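Local coordinates for 3-oxoacyl-(acyl-carrier protein) synthase II (Thermus thermophilus, PDB 1J3N), which probably catalyses the condensation of acyl groups with malonyl-acyl-carrier protein that lengthens the chain in fatty acid synthesis, at residues 351-363 / 377-391. Residues are numbered along the deposited sequence; the frame is centred on the assembly and turned at random.
Sequences TVQALYHGVIPPT and FVPEPREAKVDYALS
Leu-355 reaches from helix 351-357 with its CD2 methyl onto Val-386, the two side chains crossing at about a right angle; CD2 lies only 3.3 Å from Val-386 CG2, tighter than usual for two carbons. The valine torsion (chi1 -67°) sets CG2 between its own backbone N and carbonyl carbon and turns it at the leucine. The same CD2 also borders Ala-389 CB, which Thr-351 CG2 meets at 4.0 Å one helical turn back. Thr-351 OG1, held by Glu-347 O, merely lies near Ser-391 OG. Gly-358, with positive phi, ends the helix and turns the chain into a two-stranded antiparallel ladder. Here Ile-360 exchanges backbone hydrogen bonds with Arg-382: Ile-360 N to Arg-382 O is 2.8 Å and nearly straight (165°), while Arg-382 N returns a bond to Ile-360 O. Ala-384 N adds one to Gly-358 O. The first torsion of Ile-360 (chi1 -48°) carries CG1 to within 3.9 Å of Ala-384 CB on the face that Met-328 covers; Val-359 and Glu-383 share the other. Beyond the ladder the rings of Pro-362 and Pro-381 pack obliquely, CD of the former 3.6 Å from CG of the latter. Thr-363 is then gripped twice, its N by Val-378 O and its OG1 by Phe-377 O at 2.8 Å; OG1 also bonds Ser-331 N. A water donates to Ala-354 O and Ala-384 O, tying the helix end to the facing loop. The helix runs nearly antiparallel to strand 388-391 (axes 9.2 Å apart), packing against the strands of the C-terminal half, 388-394 with its neighbours 297-299 and 399-406, as in the five-layered alpha-beta-alpha-beta-alpha thiolase fold shared by the condensing enzymes.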
ATOM      1  N   THR A 351     -12.913  18.944   0.699  1.00 22.34           N
ATOM      2  CA  THR A 351     -12.823  19.436   2.073  1.00 22.12           C
ATOM      3  C   THR A 351     -11.895  20.643   2.171  1.00 24.38           C
ATOM      4  O   THR A 351     -12.168  21.587   2.910  1.00 23.97           O
ATOM      5  CB  THR A 351     -12.331  18.324   3.029  1.00 24.16           C
ATOM      6  OG1 THR A 351     -13.213  17.195   2.932  1.00 23.05           O
ATOM      7  CG2 THR A 351     -12.319  18.823   4.466  1.00 23.59           C
ATOM      8  N   VAL A 352     -10.795  20.613   1.428  1.00 23.55           N
ATOM      9  CA  VAL A 352      -9.860  21.731   1.425  1.00 26.52           C
ATOM     10  C   VAL A 352     -10.501  22.930   0.724  1.00 26.20           C
ATOM     11  O   VAL A 352     -10.290  24.069   1.132  1.00 27.35           O
ATOM     12  CB  VAL A 352      -8.537  21.356   0.700  1.00 25.75           C
ATOM     13  CG1 VAL A 352      -7.719  22.598   0.405  1.00 25.66           C
ATOM     14  CG2 VAL A 352      -7.739  20.406   1.564  1.00 26.39           C
ATOM     15  N   GLN A 353     -11.291  22.662  -0.319  1.00 27.64           N
ATOM     16  CA  GLN A 353     -11.966  23.717  -1.082  1.00 25.75           C
ATOM     17  C   GLN A 353     -13.035  24.426  -0.247  1.00 26.29           C
ATOM     18  O   GLN A 353     -13.249  25.627  -0.399  1.00 25.69           O
ATOM     19  CB  GLN A 353     -12.612  23.148  -2.351  1.00 24.31           C
ATOM     20  CG  GLN A 353     -11.622  22.602  -3.379  1.00 23.83           C
ATOM     21  CD  GLN A 353     -12.297  22.114  -4.653  1.00 22.18           C
ATOM     22  OE1 GLN A 353     -13.285  21.379  -4.606  1.00 20.06           O
ATOM     23  NE2 GLN A 353     -11.747  22.504  -5.803  1.00 23.37           N
ATOM     24  N   ALA A 354     -13.709  23.682   0.626  1.00 26.03           N
ATOM     25  CA  ALA A 354     -14.738  24.268   1.479  1.00 27.43           C
ATOM     26  C   ALA A 354     -14.117  25.239   2.491  1.00 27.12           C
ATOM     27  O   ALA A 354     -14.718  26.257   2.819  1.00 25.79           O
ATOM     28  CB  ALA A 354     -15.506  23.180   2.211  1.00 23.15           C
ATOM     29  N   LEU A 355     -12.925  24.915   2.989  1.00 28.07           N
ATOM     30  CA  LEU A 355     -12.239  25.779   3.952  1.00 27.83           C
ATOM     31  C   LEU A 355     -11.727  27.042   3.275  1.00 28.53           C
ATOM     32  O   LEU A 355     -11.923  28.156   3.761  1.00 29.87           O
ATOM     33  CB  LEU A 355     -11.049  25.049   4.583  1.00 28.19           C
ATOM     34  CG  LEU A 355     -11.296  23.909   5.572  1.00 28.11           C
ATOM     35  CD1 LEU A 355      -9.973  23.244   5.910  1.00 27.62           C
ATOM     36  CD2 LEU A 355     -11.952  24.445   6.827  1.00 28.66           C
ATOM     37  N   TYR A 356     -11.051  26.842   2.149  1.00 27.68           N
ATOM     38  CA  TYR A 356     -10.473  27.915   1.352  1.00 28.27           C
ATOM     39  C   TYR A 356     -11.516  28.910   0.809  1.00 28.78           C
ATOM     40  O   TYR A 356     -11.337  30.124   0.902  1.00 27.54           O
ATOM     41  CB  TYR A 356      -9.703  27.280   0.191  1.00 30.45           C
ATOM     42  CG  TYR A 356      -8.994  28.252  -0.718  1.00 31.71           C
ATOM     43  CD1 TYR A 356      -7.816  28.879  -0.319  1.00 32.50           C
ATOM     44  CD2 TYR A 356      -9.501  28.541  -1.983  1.00 32.64           C
ATOM     45  CE1 TYR A 356      -7.157  29.774  -1.157  1.00 33.84           C
ATOM     46  CE2 TYR A 356      -8.851  29.438  -2.834  1.00 35.40           C
ATOM     47  CZ  TYR A 356      -7.678  30.051  -2.414  1.00 35.63           C
ATOM     48  OH  TYR A 356      -7.036  30.945  -3.246  1.00 37.05           O
ATOM     49  N   HIS A 357     -12.602  28.389   0.243  1.00 28.66           N
ATOM     50  CA  HIS A 357     -13.662  29.217  -0.345  1.00 29.15           C
ATOM     51  C   HIS A 357     -14.735  29.701   0.636  1.00 29.98           C
ATOM     52  O   HIS A 357     -15.507  30.608   0.320  1.00 29.78           O
ATOM     53  CB  HIS A 357     -14.355  28.454  -1.477  1.00 30.16           C
ATOM     54  CG  HIS A 357     -13.477  28.177  -2.658  1.00 30.67           C
ATOM     55  ND1 HIS A 357     -12.941  29.180  -3.439  1.00 30.43           N
ATOM     56  CD2 HIS A 357     -13.079  27.010  -3.219  1.00 31.49           C
ATOM     57  CE1 HIS A 357     -12.255  28.641  -4.432  1.00 31.63           C
ATOM     58  NE2 HIS A 357     -12.324  27.327  -4.323  1.00 31.41           N
ATOM     59  N   GLY A 358     -14.796  29.091   1.815  1.00 29.70           N
ATOM     60  CA  GLY A 358     -15.791  29.498   2.789  1.00 30.27           C
ATOM     61  C   GLY A 358     -17.212  29.113   2.421  1.00 30.93           C
ATOM     62  O   GLY A 358     -18.165  29.806   2.791  1.00 31.69           O
ATOM     63  N   VAL A 359     -17.360  28.021   1.679  1.00 29.30           N
ATOM     64  CA  VAL A 359     -18.676  27.526   1.286  1.00 28.73           C
ATOM     65  C   VAL A 359     -18.636  26.017   1.491  1.00 29.46           C
ATOM     66  O   VAL A 359     -17.650  25.359   1.141  1.00 28.63           O
ATOM     67  CB  VAL A 359     -19.008  27.816  -0.201  1.00 29.03           C
ATOM     68  CG1 VAL A 359     -20.374  27.227  -0.542  1.00 29.20           C
ATOM     69  CG2 VAL A 359     -19.013  29.321  -0.469  1.00 29.54           C
ATOM     70  N   ILE A 360     -19.700  25.476   2.073  1.00 26.90           N
ATOM     71  CA  ILE A 360     -19.782  24.049   2.339  1.00 26.77           C
ATOM     72  C   ILE A 360     -20.564  23.349   1.243  1.00 26.91           C
ATOM     73  O   ILE A 360     -21.695  23.735   0.930  1.00 25.44           O
ATOM     74  CB  ILE A 360     -20.477  23.773   3.687  1.00 27.34           C
ATOM     75  CG1 ILE A 360     -19.871  24.660   4.783  1.00 27.22           C
ATOM     76  CG2 ILE A 360     -20.331  22.312   4.055  1.00 27.97           C
ATOM     77  CD1 ILE A 360     -18.382  24.480   4.986  1.00 29.53           C
ATOM     78  N   PRO A 361     -19.973  22.301   0.646  1.00 27.28           N
ATOM     79  CA  PRO A 361     -20.641  21.554  -0.424  1.00 29.48           C
ATOM     80  C   PRO A 361     -21.848  20.810   0.138  1.00 28.32           C
ATOM     81  O   PRO A 361     -21.828  20.369   1.284  1.00 28.32           O
ATOM     82  CB  PRO A 361     -19.540  20.629  -0.934  1.00 27.00           C
ATOM     83  CG  PRO A 361     -18.717  20.386   0.285  1.00 27.45           C
ATOM     84  CD  PRO A 361     -18.625  21.762   0.899  1.00 27.57           C
ATOM     85  N   PRO A 362     -22.911  20.658  -0.669  1.00 29.97           N
ATOM     86  CA  PRO A 362     -24.145  19.975  -0.261  1.00 30.44           C
ATOM     87  C   PRO A 362     -24.169  18.461  -0.424  1.00 30.77           C
ATOM     88  O   PRO A 362     -23.325  17.867  -1.100  1.00 29.53           O
ATOM     89  CB  PRO A 362     -25.181  20.611  -1.165  1.00 29.60           C
ATOM     90  CG  PRO A 362     -24.419  20.631  -2.471  1.00 30.43           C
ATOM     91  CD  PRO A 362     -23.048  21.174  -2.047  1.00 29.61           C
ATOM     92  N   THR A 363     -25.165  17.851   0.205  1.00 30.21           N
ATOM     93  CA  THR A 363     -25.387  16.422   0.094  1.00 29.79           C
ATOM     94  C   THR A 363     -26.668  16.424  -0.721  1.00 30.34           C
ATOM     95  O   THR A 363     -27.747  16.675  -0.176  1.00 30.65           O
ATOM     96  CB  THR A 363     -25.677  15.759   1.460  1.00 30.55           C
ATOM     97  OG1 THR A 363     -24.565  15.946   2.341  1.00 32.40           O
ATOM     98  CG2 THR A 363     -25.914  14.269   1.284  1.00 30.58           C
ATOM     99  N   PHE A 377     -27.071  17.768   7.391  1.00 31.37           N
ATOM    100  CA  PHE A 377     -26.408  17.230   6.204  1.00 31.66           C
ATOM    101  C   PHE A 377     -26.275  18.176   5.007  1.00 32.54           C
ATOM    102  O   PHE A 377     -25.982  17.739   3.890  1.00 32.04           O
ATOM    103  CB  PHE A 377     -27.095  15.931   5.782  1.00 30.67           C
ATOM    104  CG  PHE A 377     -26.968  14.831   6.798  1.00 31.82           C
ATOM    105  CD1 PHE A 377     -25.709  14.355   7.172  1.00 31.44           C
ATOM    106  CD2 PHE A 377     -28.098  14.291   7.406  1.00 30.41           C
ATOM    107  CE1 PHE A 377     -25.578  13.357   8.141  1.00 30.12           C
ATOM    108  CE2 PHE A 377     -27.980  13.290   8.377  1.00 32.34           C
ATOM    109  CZ  PHE A 377     -26.715  12.823   8.746  1.00 31.79           C
ATOM    110  N   VAL A 378     -26.489  19.469   5.244  1.00 32.56           N
ATOM    111  CA  VAL A 378     -26.350  20.493   4.211  1.00 31.93           C
ATOM    112  C   VAL A 378     -27.005  20.150   2.861  1.00 33.73           C
ATOM    113  O   VAL A 378     -26.321  19.864   1.871  1.00 31.65           O
ATOM    114  CB  VAL A 378     -24.842  20.804   3.995  1.00 31.58           C
ATOM    115  CG1 VAL A 378     -24.670  22.049   3.157  1.00 31.66           C
ATOM    116  CG2 VAL A 378     -24.152  20.972   5.351  1.00 29.39           C
ATOM    117  N   PRO A 379     -28.345  20.179   2.801  1.00 34.97           N
ATOM    118  CA  PRO A 379     -29.041  19.868   1.548  1.00 36.43           C
ATOM    119  C   PRO A 379     -28.722  20.862   0.430  1.00 37.92           C
ATOM    120  O   PRO A 379     -28.896  20.560  -0.754  1.00 37.68           O
ATOM    121  CB  PRO A 379     -30.513  19.886   1.958  1.00 37.34           C
ATOM    122  CG  PRO A 379     -30.537  20.829   3.125  1.00 36.64           C
ATOM    123  CD  PRO A 379     -29.306  20.424   3.889  1.00 35.60           C
ATOM    124  N   GLU A 380     -28.249  22.044   0.819  1.00 40.40           N
ATOM    125  CA  GLU A 380     -27.886  23.103  -0.120  1.00 41.39           C
ATOM    126  C   GLU A 380     -26.563  23.757   0.293  1.00 40.74           C
ATOM    127  O   GLU A 380     -26.264  23.865   1.480  1.00 39.69           O
ATOM    128  CB  GLU A 380     -28.986  24.169  -0.167  1.00 42.81           C
ATOM    129  CG  GLU A 380     -30.087  23.903  -1.180  1.00 46.77           C
ATOM    130  CD  GLU A 380     -29.610  24.069  -2.618  1.00 49.07           C
ATOM    131  OE1 GLU A 380     -28.733  23.295  -3.058  1.00 49.97           O
ATOM    132  OE2 GLU A 380     -30.114  24.983  -3.310  1.00 50.54           O
ATOM    133  N   PRO A 381     -25.751  24.194  -0.690  1.00 40.46           N
ATOM    134  CA  PRO A 381     -24.463  24.837  -0.413  1.00 41.16           C
ATOM    135  C   PRO A 381     -24.651  25.955   0.602  1.00 41.26           C
ATOM    136  O   PRO A 381     -25.628  26.701   0.527  1.00 40.76           O
ATOM    137  CB  PRO A 381     -24.044  25.371  -1.780  1.00 40.49           C
ATOM    138  CG  PRO A 381     -24.609  24.353  -2.712  1.00 42.93           C
ATOM    139  CD  PRO A 381     -25.995  24.123  -2.141  1.00 40.78           C
ATOM    140  N   ARG A 382     -23.721  26.084   1.541  1.00 40.79           N
ATOM    141  CA  ARG A 382     -23.851  27.117   2.557  1.00 41.47           C
ATOM    142  C   ARG A 382     -22.581  27.907   2.838  1.00 41.81           C
ATOM    143  O   ARG A 382     -21.516  27.335   3.070  1.00 39.87           O
ATOM    144  CB  ARG A 382     -24.344  26.493   3.859  1.00 40.47           C
ATOM    145  CG  ARG A 382     -24.811  27.507   4.886  1.00 41.56           C
ATOM    146  CD  ARG A 382     -25.239  26.797   6.152  1.00 40.37           C
ATOM    147  NE  ARG A 382     -26.122  25.680   5.841  1.00 39.71           N
ATOM    148  CZ  ARG A 382     -26.448  24.719   6.697  1.00 39.89           C
ATOM    149  NH1 ARG A 382     -25.963  24.735   7.933  1.00 40.03           N
ATOM    150  NH2 ARG A 382     -27.250  23.734   6.310  1.00 38.16           N
ATOM    151  N   GLU A 383     -22.712  29.232   2.816  1.00 43.57           N
ATOM    152  CA  GLU A 383     -21.598  30.127   3.104  1.00 45.38           C
ATOM    153  C   GLU A 383     -21.288  29.957   4.582  1.00 44.54           C
ATOM    154  O   GLU A 383     -22.142  30.208   5.433  1.00 44.67           O
ATOM    155  CB  GLU A 383     -21.988  31.587   2.841  1.00 48.26           C
ATOM    156  CG  GLU A 383     -21.736  32.111   1.426  1.00 52.27           C
ATOM    157  CD  GLU A 383     -20.529  33.048   1.348  1.00 54.97           C
ATOM    158  OE1 GLU A 383     -20.308  33.828   2.302  1.00 55.13           O
ATOM    159  OE2 GLU A 383     -19.809  33.018   0.325  1.00 56.69           O
ATOM    160  N   ALA A 384     -20.071  29.524   4.885  1.00 44.68           N
ATOM    161  CA  ALA A 384     -19.659  29.316   6.266  1.00 44.25           C
ATOM    162  C   ALA A 384     -18.143  29.343   6.362  1.00 44.27           C
ATOM    163  O   ALA A 384     -17.447  28.773   5.521  1.00 45.30           O
ATOM    164  CB  ALA A 384     -20.196  27.985   6.777  1.00 44.72           C
ATOM    165  N   LYS A 385     -17.638  30.014   7.389  1.00 43.87           N
ATOM    166  CA  LYS A 385     -16.205  30.139   7.606  1.00 44.35           C
ATOM    167  C   LYS A 385     -15.747  29.274   8.781  1.00 44.24           C
ATOM    168  O   LYS A 385     -15.654  29.749   9.916  1.00 45.58           O
ATOM    169  CB  LYS A 385     -15.854  31.606   7.879  1.00 46.46           C
ATOM    170  CG  LYS A 385     -14.382  31.876   8.190  1.00 49.75           C
ATOM    171  CD  LYS A 385     -14.178  33.315   8.669  1.00 50.95           C
ATOM    172  CE  LYS A 385     -12.716  33.608   8.991  1.00 52.30           C
ATOM    173  NZ  LYS A 385     -11.854  33.540   7.777  1.00 52.77           N
ATOM    174  N   VAL A 386     -15.460  28.006   8.512  1.00 41.41           N
ATOM    175  CA  VAL A 386     -15.007  27.108   9.566  1.00 38.73           C
ATOM    176  C   VAL A 386     -13.486  27.169   9.716  1.00 36.69           C
ATOM    177  O   VAL A 386     -12.770  27.502   8.772  1.00 36.16           O
ATOM    178  CB  VAL A 386     -15.443  25.651   9.283  1.00 39.23           C
ATOM    179  CG1 VAL A 386     -16.960  25.538   9.371  1.00 39.60           C
ATOM    180  CG2 VAL A 386     -14.976  25.222   7.909  1.00 39.57           C
ATOM    181  N   ASP A 387     -13.000  26.858  10.911  1.00 35.56           N
ATOM    182  CA  ASP A 387     -11.563  26.872  11.185  1.00 33.27           C
ATOM    183  C   ASP A 387     -10.981  25.475  11.039  1.00 31.80           C
ATOM    184  O   ASP A 387      -9.823  25.314  10.655  1.00 29.68           O
ATOM    185  CB  ASP A 387     -11.291  27.365  12.604  1.00 34.29           C
ATOM    186  CG  ASP A 387     -11.777  28.779  12.833  1.00 39.13           C
ATOM    187  OD1 ASP A 387     -11.342  29.683  12.088  1.00 39.81           O
ATOM    188  OD2 ASP A 387     -12.592  28.987  13.758  1.00 40.22           O
ATOM    189  N   TYR A 388     -11.797  24.472  11.356  1.00 29.94           N
ATOM    190  CA  TYR A 388     -11.387  23.074  11.284  1.00 30.40           C
ATOM    191  C   TYR A 388     -12.464  22.172  10.666  1.00 30.65           C
ATOM    192  O   TYR A 388     -13.676  22.373  10.863  1.00 28.26           O
ATOM    193  CB  TYR A 388     -11.030  22.564  12.688  1.00 31.23           C
ATOM    194  CG  TYR A 388      -9.766  23.170  13.275  1.00 31.82           C
ATOM    195  CD1 TYR A 388      -8.506  22.738  12.865  1.00 31.16           C
ATOM    196  CD2 TYR A 388      -9.831  24.176  14.246  1.00 31.87           C
ATOM    197  CE1 TYR A 388      -7.337  23.285  13.405  1.00 33.05           C
ATOM    198  CE2 TYR A 388      -8.667  24.735  14.793  1.00 33.62           C
ATOM    199  CZ  TYR A 388      -7.424  24.283  14.369  1.00 34.82           C
ATOM    200  OH  TYR A 388      -6.270  24.819  14.905  1.00 37.62           O
ATOM    201  N   ALA A 389     -12.003  21.167   9.926  1.00 28.50           N
ATOM    202  CA  ALA A 389     -12.890  20.218   9.265  1.00 26.33           C
ATOM    203  C   ALA A 389     -12.245  18.839   9.182  1.00 27.24           C
ATOM    204  O   ALA A 389     -11.013  18.720   9.082  1.00 24.50           O
ATOM    205  CB  ALA A 389     -13.224  20.711   7.861  1.00 26.58           C
ATOM    206  N   LEU A 390     -13.073  17.798   9.231  1.00 24.49           N
ATOM    207  CA  LEU A 390     -12.568  16.436   9.118  1.00 23.83           C
ATOM    208  C   LEU A 390     -13.010  15.827   7.793  1.00 23.31           C
ATOM    209  O   LEU A 390     -14.020  16.240   7.210  1.00 25.29           O
ATOM    210  CB  LEU A 390     -13.086  15.553  10.262  1.00 23.55           C
ATOM    211  CG  LEU A 390     -12.622  15.828  11.696  1.00 24.38           C
ATOM    212  CD1 LEU A 390     -13.142  14.721  12.603  1.00 22.54           C
ATOM    213  CD2 LEU A 390     -11.092  15.892  11.753  1.00 20.51           C
ATOM    214  N   SER A 391     -12.240  14.850   7.328  1.00 22.15           N
ATOM    215  CA  SER A 391     -12.529  14.115   6.108  1.00 23.99           C
ATOM    216  C   SER A 391     -12.488  12.641   6.506  1.00 23.48           C
ATOM    217  O   SER A 391     -11.429  12.118   6.833  1.00 21.11           O
ATOM    218  CB  SER A 391     -11.473  14.398   5.045  1.00 25.43           C
ATOM    219  OG  SER A 391     -11.898  13.892   3.792  1.00 26.53           O
TER
HETATM  220  O   HOH W   1     -15.793  26.815   5.334  1.00 29.04           O
HETATM  221  O   HOH W   2     -30.519  17.702  -1.131  1.00 30.27           O